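Local atomic coordinates of putative type VI secretion protein (Escherichia coli, PDB entry 6SKI), a protein that probably acts as a type VI secretion phospholipase effector with an alpha/beta-hydrolase-like catalytic domain, and is loaded onto and inhibited by the VgrG spike. Residues 352-355 and 356-360; 389-393 and 394-398; 461-464 and 465-468. All coordinates share one frame; numbering follows the deposited sequence.

Interaction 1 of 3, residues 352-355 and 356-360; sequences YRKA and EQVRK
An i to i+4 pairing on helix 350-362 sets the side chain of Glu356 over one face of the Tyr352 ring. This is a CH-pi contact: Glu356 CG lies 3.9 Å from the Tyr352 ring centroid, offset toward the rim on the CE2 and CZ side. The two side chains run alongside one another and point the same way, with ring and carboxylate planes only 18° apart. Tyr352 CG is anti to its own backbone N (chi1 -176°), and this swings the ring along the helix toward the following turn. Its OH then comes near the carboxylate, 3.3 Å from Glu356 OE2. The other carboxylate oxygen, Glu356 OE1, is engaged by Arg359 and Lys360 in a salt-bridge network. Arg359 NH2 meets Glu356 OE1 at 2.9 Å through a weak hydrogen bond, with the carboxyl carbon in the plane of the guanidinium at its edge. Lys360 NZ approaches the same OE1, although it is modelled too close for the detail to be trusted. Regular helical bonds join the turns, as from Glu356 N to Tyr352 O at 2.9 Å. Tyr352, Glu356 and Arg359 rest on Thr379 of strand 376-386, while Ala355 packs on Ala403 of strand 398-409. On another side of the helix, Lys354 CD brushes Val358 CG2 at 4.3 Å.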
ATOM      1  N   TYR A 352      -1.839  16.767  36.570  1.00 63.97           N
ATOM      2  CA  TYR A 352      -0.493  17.270  36.322  1.00 63.97           C
ATOM      3  C   TYR A 352       0.562  16.261  36.743  1.00 63.97           C
ATOM      4  O   TYR A 352       1.571  16.087  36.053  1.00 63.97           O
ATOM      5  CB  TYR A 352      -0.266  18.592  37.049  1.00 63.97           C
ATOM      6  CG  TYR A 352       1.081  19.195  36.733  1.00 63.97           C
ATOM      7  CD1 TYR A 352       1.303  19.846  35.531  1.00 63.97           C
ATOM      8  CD2 TYR A 352       2.139  19.089  37.623  1.00 63.97           C
ATOM      9  CE1 TYR A 352       2.530  20.390  35.233  1.00 63.97           C
ATOM     10  CE2 TYR A 352       3.373  19.629  37.331  1.00 63.97           C
ATOM     11  CZ  TYR A 352       3.561  20.280  36.134  1.00 63.97           C
ATOM     12  OH  TYR A 352       4.787  20.823  35.829  1.00 63.97           O
ATOM     13  N   ARG A 353       0.355  15.595  37.876  1.00 65.61           N
ATOM     14  CA  ARG A 353       1.315  14.597  38.327  1.00 65.61           C
ATOM     15  C   ARG A 353       1.369  13.424  37.360  1.00 65.61           C
ATOM     16  O   ARG A 353       2.451  12.909  37.055  1.00 65.61           O
ATOM     17  CB  ARG A 353       0.946  14.131  39.732  1.00 65.61           C
ATOM     18  CG  ARG A 353       1.253  15.154  40.807  1.00 65.61           C
ATOM     19  CD  ARG A 353       1.003  14.596  42.193  1.00 65.61           C
ATOM     20  NE  ARG A 353       0.534  15.637  43.102  1.00 65.61           N
ATOM     21  CZ  ARG A 353      -0.738  15.814  43.438  1.00 65.61           C
ATOM     22  NH1 ARG A 353      -1.672  15.016  42.941  1.00 65.61           N
ATOM     23  NH2 ARG A 353      -1.078  16.787  44.271  1.00 65.61           N
ATOM     24  N   LYS A 354       0.212  13.017  36.837  1.00 62.91           N
ATOM     25  CA  LYS A 354       0.179  11.943  35.853  1.00 62.91           C
ATOM     26  C   LYS A 354       0.886  12.358  34.570  1.00 62.91           C
ATOM     27  O   LYS A 354       1.665  11.584  34.001  1.00 62.91           O
ATOM     28  CB  LYS A 354      -1.267  11.546  35.569  1.00 62.91           C
ATOM     29  CG  LYS A 354      -1.421  10.472  34.512  1.00 62.91           C
ATOM     30  CD  LYS A 354      -0.718   9.195  34.924  1.00 62.91           C
ATOM     31  CE  LYS A 354      -1.181   8.021  34.081  1.00 62.91           C
ATOM     32  NZ  LYS A 354      -2.657   8.031  33.896  1.00 62.91           N
ATOM     33  N   ALA A 355       0.632  13.580  34.102  1.00 62.03           N
ATOM     34  CA  ALA A 355       1.269  14.047  32.878  1.00 62.03           C
ATOM     35  C   ALA A 355       2.777  14.163  33.048  1.00 62.03           C
ATOM     36  O   ALA A 355       3.535  13.842  32.129  1.00 62.03           O
ATOM     37  CB  ALA A 355       0.670  15.384  32.451  1.00 62.03           C
ATOM     38  N   GLU A 356       3.237  14.611  34.215  1.00 62.72           N
ATOM     39  CA  GLU A 356       4.674  14.711  34.438  1.00 62.72           C
ATOM     40  C   GLU A 356       5.312  13.332  34.542  1.00 62.72           C
ATOM     41  O   GLU A 356       6.438  13.126  34.072  1.00 62.72           O
ATOM     42  CB  GLU A 356       4.958  15.537  35.689  1.00 62.72           C
ATOM     43  CG  GLU A 356       4.970  17.029  35.434  1.00 62.72           C
ATOM     44  CD  GLU A 356       6.368  17.568  35.214  1.00 62.72           C
ATOM     45  OE1 GLU A 356       7.296  17.119  35.920  1.00 62.72           O
ATOM     46  OE2 GLU A 356       6.541  18.438  34.336  1.00 62.72           O
ATOM     47  N   GLN A 357       4.604  12.371  35.139  1.00 63.55           N
ATOM     48  CA  GLN A 357       5.096  10.997  35.135  1.00 63.55           C
ATOM     49  C   GLN A 357       5.231  10.473  33.714  1.00 63.55           C
ATOM     50  O   GLN A 357       6.238   9.843  33.369  1.00 63.55           O
ATOM     51  CB  GLN A 357       4.162  10.103  35.947  1.00 63.55           C
ATOM     52  CG  GLN A 357       4.600   9.890  37.378  1.00 63.55           C
ATOM     53  CD  GLN A 357       4.082   8.591  37.951  1.00 63.55           C
ATOM     54  OE1 GLN A 357       3.087   8.045  37.475  1.00 63.55           O
ATOM     55  NE2 GLN A 357       4.754   8.086  38.978  1.00 63.55           N
ATOM     56  N   VAL A 358       4.231  10.733  32.870  1.00 60.36           N
ATOM     57  CA  VAL A 358       4.296  10.278  31.484  1.00 60.36           C
ATOM     58  C   VAL A 358       5.435  10.968  30.744  1.00 60.36           C
ATOM     59  O   VAL A 358       6.124  10.348  29.926  1.00 60.36           O
ATOM     60  CB  VAL A 358       2.946  10.496  30.777  1.00 60.36           C
ATOM     61  CG1 VAL A 358       3.038  10.060  29.330  1.00 60.36           C
ATOM     62  CG2 VAL A 358       1.857   9.720  31.481  1.00 60.36           C
ATOM     63  N   ARG A 359       5.660  12.253  31.017  1.00 60.43           N
ATOM     64  CA  ARG A 359       6.735  12.969  30.336  1.00 60.43           C
ATOM     65  C   ARG A 359       8.099  12.424  30.732  1.00 60.43           C
ATOM     66  O   ARG A 359       8.979  12.253  29.880  1.00 60.43           O
ATOM     67  CB  ARG A 359       6.665  14.462  30.637  1.00 60.43           C
ATOM     68  CG  ARG A 359       7.467  15.305  29.665  1.00 60.43           C
ATOM     69  CD  ARG A 359       7.611  16.726  30.154  1.00 60.43           C
ATOM     70  NE  ARG A 359       7.777  16.776  31.602  1.00 60.43           N
ATOM     71  CZ  ARG A 359       8.951  16.716  32.222  1.00 60.43           C
ATOM     72  NH1 ARG A 359      10.069  16.605  31.521  1.00 60.43           N
ATOM     73  NH2 ARG A 359       9.006  16.767  33.543  1.00 60.43           N
ATOM     74  N   LYS A 360       8.295  12.137  32.018  1.00 61.38           N
ATOM     75  CA  LYS A 360       9.568  11.580  32.450  1.00 61.38           C
ATOM     76  C   LYS A 360       9.733  10.129  32.027  1.00 61.38           C
ATOM     77  O   LYS A 360      10.868   9.648  31.940  1.00 61.38           O
ATOM     78  CB  LYS A 360       9.711  11.696  33.968  1.00 61.38           C
ATOM     79  CG  LYS A 360       9.565  13.109  34.495  1.00 61.38           C
ATOM     80  CD  LYS A 360       9.816  13.168  35.988  1.00 61.38           C
ATOM     81  CE  LYS A 360       8.759  14.002  36.685  1.00 61.38           C
ATOM     82  NZ  LYS A 360       9.013  15.457  36.519  1.00 61.38           N
TER

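Interaction 2 of 3, residues 389-393 and 394-398; sequences SNQRR and AGVIQ
Gln391 and Val396 make the close part of this contact, where the short helix 389-394 ends and the chain turns off toward strand 398-409. Val396 N donates to Gln391 O at 2.8 Å, reaching the oxygen from above the carbonyl plane, 36° out of it. Gln391 CB and Val396 CB face each other at 4.0 Å beside that bond. With its chain bent at chi2 (-78°), Gln391 turns its amide forward toward the helix end, where OE1 stands 3.8 Å from Ala394 CB. A second, weak bond runs from Gly395 N to Arg392 O at 3.0 Å. Together the two bonds make a Schellman motif, which closes the helix: Gly395 takes a positive phi of 92°, and the apolar touch between Gln391 and Val396 is the one that often accompanies this cap. The helical bond from Ala394 N to Asn390 O has already stretched to 3.4 Å and is weak. Away from the cap the contact thins out toward solvent. Arg392 and Ile397 meet at a single place, Arg392 CG against Ile397 CD1 at 4.1 Å, their side chains crossing at a slant. Arg392 bends at chi3, and one face of its guanidinium lies over Ser389 CA near the rim, back along the helix. Exposed Arg393 turns toward Asn390, a pairing modelled too short to be relied on. Beyond the turn, backbone bonds tie Ile397 to Asp342 and Gln398 to Val386.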
ATOM      1  N   SER A 389     -23.609  26.203  40.373  1.00 67.19           N
ATOM      2  CA  SER A 389     -24.272  27.191  41.216  1.00 67.19           C
ATOM      3  C   SER A 389     -24.431  26.683  42.640  1.00 67.19           C
ATOM      4  O   SER A 389     -24.391  27.469  43.595  1.00 67.19           O
ATOM      5  CB  SER A 389     -25.629  27.555  40.620  1.00 67.19           C
ATOM      6  OG  SER A 389     -26.251  26.417  40.051  1.00 67.19           O
ATOM      7  N   ASN A 390     -24.615  25.373  42.800  1.00 65.84           N
ATOM      8  CA  ASN A 390     -24.774  24.802  44.130  1.00 65.84           C
ATOM      9  C   ASN A 390     -23.546  25.066  44.988  1.00 65.84           C
ATOM     10  O   ASN A 390     -23.659  25.429  46.162  1.00 65.84           O
ATOM     11  CB  ASN A 390     -25.051  23.305  44.019  1.00 65.84           C
ATOM     12  CG  ASN A 390     -26.389  23.010  43.379  1.00 65.84           C
ATOM     13  OD1 ASN A 390     -27.366  23.719  43.606  1.00 65.84           O
ATOM     14  ND2 ASN A 390     -26.436  21.968  42.565  1.00 65.84           N
ATOM     15  N   GLN A 391     -22.356  24.887  44.413  1.00 67.07           N
ATOM     16  CA  GLN A 391     -21.134  25.181  45.150  1.00 67.07           C
ATOM     17  C   GLN A 391     -20.880  26.680  45.234  1.00 67.07           C
ATOM     18  O   GLN A 391     -20.259  27.153  46.192  1.00 67.07           O
ATOM     19  CB  GLN A 391     -19.948  24.458  44.515  1.00 67.07           C
ATOM     20  CG  GLN A 391     -19.995  22.950  44.680  1.00 67.07           C
ATOM     21  CD  GLN A 391     -19.569  22.484  46.059  1.00 67.07           C
ATOM     22  OE1 GLN A 391     -20.105  22.924  47.073  1.00 67.07           O
ATOM     23  NE2 GLN A 391     -18.596  21.582  46.098  1.00 67.07           N
ATOM     24  N   ARG A 392     -21.341  27.446  44.242  1.00 68.14           N
ATOM     25  CA  ARG A 392     -21.207  28.897  44.324  1.00 68.14           C
ATOM     26  C   ARG A 392     -21.964  29.449  45.523  1.00 68.14           C
ATOM     27  O   ARG A 392     -21.512  30.403  46.166  1.00 68.14           O
ATOM     28  CB  ARG A 392     -21.703  29.558  43.039  1.00 68.14           C
ATOM     29  CG  ARG A 392     -20.616  29.839  42.026  1.00 68.14           C
ATOM     30  CD  ARG A 392     -21.085  30.842  40.987  1.00 68.14           C
ATOM     31  NE  ARG A 392     -22.286  30.406  40.281  1.00 68.14           N
ATOM     32  CZ  ARG A 392     -22.287  29.570  39.248  1.00 68.14           C
ATOM     33  NH1 ARG A 392     -21.147  29.071  38.791  1.00 68.14           N
ATOM     34  NH2 ARG A 392     -23.430  29.233  38.668  1.00 68.14           N
ATOM     35  N   ARG A 393     -23.123  28.867  45.836  1.00 65.34           N
ATOM     36  CA  ARG A 393     -23.839  29.277  47.038  1.00 65.34           C
ATOM     37  C   ARG A 393     -23.084  28.876  48.296  1.00 65.34           C
ATOM     38  O   ARG A 393     -23.190  29.553  49.324  1.00 65.34           O
ATOM     39  CB  ARG A 393     -25.247  28.686  47.047  1.00 65.34           C
ATOM     40  CG  ARG A 393     -26.183  29.317  46.040  1.00 65.34           C
ATOM     41  CD  ARG A 393     -27.555  28.679  46.088  1.00 65.34           C
ATOM     42  NE  ARG A 393     -27.580  27.369  45.450  1.00 65.34           N
ATOM     43  CZ  ARG A 393     -27.756  26.228  46.104  1.00 65.34           C
ATOM     44  NH1 ARG A 393     -27.917  26.235  47.419  1.00 65.34           N
ATOM     45  NH2 ARG A 393     -27.769  25.080  45.447  1.00 65.34           N
ATOM     46  N   ALA A 394     -22.321  27.786  48.237  1.00 66.35           N
ATOM     47  CA  ALA A 394     -21.449  27.406  49.337  1.00 66.35           C
ATOM     48  C   ALA A 394     -20.152  28.201  49.360  1.00 66.35           C
ATOM     49  O   ALA A 394     -19.371  28.054  50.307  1.00 66.35           O
ATOM     50  CB  ALA A 394     -21.134  25.910  49.268  1.00 66.35           C
ATOM     51  N   GLY A 395     -19.902  29.026  48.346  1.00 67.65           N
ATOM     52  CA  GLY A 395     -18.691  29.809  48.269  1.00 67.65           C
ATOM     53  C   GLY A 395     -17.558  29.155  47.513  1.00 67.65           C
ATOM     54  O   GLY A 395     -16.521  29.796  47.307  1.00 67.65           O
ATOM     55  N   VAL A 396     -17.723  27.906  47.091  1.00 68.02           N
ATOM     56  CA  VAL A 396     -16.666  27.156  46.425  1.00 68.02           C
ATOM     57  C   VAL A 396     -16.725  27.456  44.932  1.00 68.02           C
ATOM     58  O   VAL A 396     -17.667  27.057  44.246  1.00 68.02           O
ATOM     59  CB  VAL A 396     -16.800  25.653  46.689  1.00 68.02           C
ATOM     60  CG1 VAL A 396     -15.756  24.884  45.906  1.00 68.02           C
ATOM     61  CG2 VAL A 396     -16.679  25.364  48.173  1.00 68.02           C
ATOM     62  N   ILE A 397     -15.723  28.154  44.430  1.00 69.08           N
ATOM     63  CA  ILE A 397     -15.534  28.301  42.992  1.00 69.08           C
ATOM     64  C   ILE A 397     -14.710  27.116  42.516  1.00 69.08           C
ATOM     65  O   ILE A 397     -13.827  26.628  43.227  1.00 69.08           O
ATOM     66  CB  ILE A 397     -14.861  29.645  42.648  1.00 69.08           C
ATOM     67  CG1 ILE A 397     -15.596  30.799  43.331  1.00 69.08           C
ATOM     68  CG2 ILE A 397     -14.821  29.856  41.141  1.00 69.08           C
ATOM     69  CD1 ILE A 397     -16.786  31.314  42.554  1.00 69.08           C
ATOM     70  N   GLN A 398     -14.993  26.635  41.309  1.00 69.01           N
ATOM     71  CA  GLN A 398     -14.397  25.400  40.829  1.00 69.01           C
ATOM     72  C   GLN A 398     -13.832  25.576  39.427  1.00 69.01           C
ATOM     73  O   GLN A 398     -14.355  26.339  38.609  1.00 69.01           O
ATOM     74  CB  GLN A 398     -15.415  24.256  40.840  1.00 69.01           C
ATOM     75  CG  GLN A 398     -15.733  23.743  42.230  1.00 69.01           C
ATOM     76  CD  GLN A 398     -16.024  22.261  42.253  1.00 69.01           C
ATOM     77  OE1 GLN A 398     -16.836  21.764  41.475  1.00 69.01           O
ATOM     78  NE2 GLN A 398     -15.356  21.542  43.148  1.00 69.01           N
TER

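Interaction 3 of 3, residues 461-464 and 465-468; sequences QGKA and VRLG
Charged groups dominate the contact between Lys463 and Arg466, two basic side chains gathered round the carboxylates of helix 416-431. Lys463 NZ and Arg466 NH2 both form salt bridges with Asp426, while Arg466 adds a second salt bridge through NH2 to Glu430 and a cation-pi contact with Phe280 of strand 278-284. The shared Asp426 probably offsets the closeness of the two positive groups: Lys463 NZ stands 3.9 Å from Arg466 NH2, in the plane of the guanidinium and at its edge. A bend at chi3 (-49°) folds Arg466 back along its own helix, where its flat end lies with one face over the backbone. Gly462 C and Lys463 N both sit under that face toward its rim, with Arg466 CZ 3.9 Å from each. Gly462 has no side chain to keep the guanidinium off the peptide.

Hydrogen bonds supply the second kind of interaction. Val465 N to Gln461 O (3.0 Å), Arg466 N to Gly462 O (2.8 Å) and Leu467 N to Lys463 O continue the helix to its end. Gly468 then leaves helical geometry with a positive phi of 83°, giving the Schellman motif that terminates helix 452-466. Gly468 N forms a weak bond of 3.4 Å to Val465 O. Among side chains, the amide of buried Gln461 donates through NE2 to Gln472 O.

Van der Waals contacts of side-chain carbons with backbone carbonyls make a third group. CG1 and CG2 of Val465 lie by Gln461 O and Gly462 O respectively, and CB and CG of Leu467 lie by Lys463 O. Apolar packing joins Val465 to Leu304 and Pro471, and Ala464 to the same Pro471.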
ATOM      1  N   GLN A 461      23.192  -2.164   4.863  1.00 50.48           N
ATOM      2  CA  GLN A 461      22.409  -2.972   5.786  1.00 50.48           C
ATOM      3  C   GLN A 461      21.455  -3.872   5.027  1.00 50.48           C
ATOM      4  O   GLN A 461      21.339  -5.064   5.337  1.00 50.48           O
ATOM      5  CB  GLN A 461      21.653  -2.073   6.759  1.00 50.48           C
ATOM      6  CG  GLN A 461      22.539  -1.432   7.798  1.00 50.48           C
ATOM      7  CD  GLN A 461      21.774  -0.525   8.721  1.00 50.48           C
ATOM      8  OE1 GLN A 461      20.553  -0.434   8.644  1.00 50.48           O
ATOM      9  NE2 GLN A 461      22.488   0.157   9.602  1.00 50.48           N
ATOM     10  N   GLY A 462      20.823  -3.344   3.977  1.00 48.86           N
ATOM     11  CA  GLY A 462      19.950  -4.180   3.179  1.00 48.86           C
ATOM     12  C   GLY A 462      20.699  -5.361   2.603  1.00 48.86           C
ATOM     13  O   GLY A 462      20.268  -6.509   2.748  1.00 48.86           O
ATOM     14  N   LYS A 463      21.876  -5.104   2.027  1.00 48.30           N
ATOM     15  CA  LYS A 463      22.676  -6.198   1.497  1.00 48.30           C
ATOM     16  C   LYS A 463      22.937  -7.234   2.576  1.00 48.30           C
ATOM     17  O   LYS A 463      22.797  -8.440   2.339  1.00 48.30           O
ATOM     18  CB  LYS A 463      23.992  -5.665   0.934  1.00 48.30           C
ATOM     19  CG  LYS A 463      23.821  -4.751  -0.258  1.00 48.30           C
ATOM     20  CD  LYS A 463      25.153  -4.201  -0.727  1.00 48.30           C
ATOM     21  CE  LYS A 463      24.969  -3.215  -1.867  1.00 48.30           C
ATOM     22  NZ  LYS A 463      24.218  -3.804  -3.009  1.00 48.30           N
ATOM     23  N   ALA A 464      23.235  -6.775   3.793  1.00 50.35           N
ATOM     24  CA  ALA A 464      23.538  -7.705   4.869  1.00 50.35           C
ATOM     25  C   ALA A 464      22.347  -8.605   5.158  1.00 50.35           C
ATOM     26  O   ALA A 464      22.506  -9.813   5.354  1.00 50.35           O
ATOM     27  CB  ALA A 464      23.960  -6.943   6.121  1.00 50.35           C
ATOM     28  N   VAL A 465      21.138  -8.040   5.182  1.00 49.29           N
ATOM     29  CA  VAL A 465      19.976  -8.879   5.450  1.00 49.29           C
ATOM     30  C   VAL A 465      19.660  -9.742   4.237  1.00 49.29           C
ATOM     31  O   VAL A 465      19.080 -10.827   4.363  1.00 49.29           O
ATOM     32  CB  VAL A 465      18.774  -8.027   5.900  1.00 49.29           C
ATOM     33  CG1 VAL A 465      19.231  -6.959   6.872  1.00 49.29           C
ATOM     34  CG2 VAL A 465      18.055  -7.415   4.725  1.00 49.29           C
ATOM     35  N   ARG A 466      20.039  -9.281   3.042  1.00 48.25           N
ATOM     36  CA  ARG A 466      19.789 -10.074   1.844  1.00 48.25           C
ATOM     37  C   ARG A 466      20.813 -11.192   1.702  1.00 48.25           C
ATOM     38  O   ARG A 466      20.491 -12.277   1.208  1.00 48.25           O
ATOM     39  CB  ARG A 466      19.772  -9.173   0.615  1.00 48.25           C
ATOM     40  CG  ARG A 466      18.510  -8.339   0.526  1.00 48.25           C
ATOM     41  CD  ARG A 466      18.318  -7.738  -0.846  1.00 48.25           C
ATOM     42  NE  ARG A 466      19.527  -7.086  -1.325  1.00 48.25           N
ATOM     43  CZ  ARG A 466      19.773  -5.790  -1.181  1.00 48.25           C
ATOM     44  NH1 ARG A 466      18.894  -5.015  -0.563  1.00 48.25           N
ATOM     45  NH2 ARG A 466      20.896  -5.270  -1.646  1.00 48.25           N
ATOM     46  N   LEU A 467      22.045 -10.949   2.137  1.00 51.20           N
ATOM     47  CA  LEU A 467      23.082 -11.969   2.165  1.00 51.20           C
ATOM     48  C   LEU A 467      22.957 -12.895   3.363  1.00 51.20           C
ATOM     49  O   LEU A 467      23.836 -13.736   3.571  1.00 51.20           O
ATOM     50  CB  LEU A 467      24.463 -11.313   2.169  1.00 51.20           C
ATOM     51  CG  LEU A 467      24.989 -10.785   0.837  1.00 51.20           C
ATOM     52  CD1 LEU A 467      26.457 -10.419   0.958  1.00 51.20           C
ATOM     53  CD2 LEU A 467      24.782 -11.812  -0.256  1.00 51.20           C
ATOM     54  N   GLY A 468      21.900 -12.752   4.158  1.00 51.61           N
ATOM     55  CA  GLY A 468      21.688 -13.588   5.318  1.00 51.61           C
ATOM     56  C   GLY A 468      22.431 -13.160   6.561  1.00 51.61           C
ATOM     57  O   GLY A 468      22.206 -13.745   7.628  1.00 51.61           O
TER

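How the interactions relate
The three contacts follow one another along the chain: helix 350-362, then the end of helix 389-394, then the end of helix 452-466. Interactions 1 and 2 belong to one outlying part of the molecule, their centres 30 Å apart. Helix 350-362 packs on strands 376-386 and 398-409, and the capped helix of interaction 2 links these strands at the far tip, 53 Å from the chain's centre. Interaction 3 lies 41 Å from interaction 1 and 69 Å from interaction 2, centre to centre. It packs beside strands 278-284 and 303-306 of the central mixed sheet, consistent with a place on the hydrolase core.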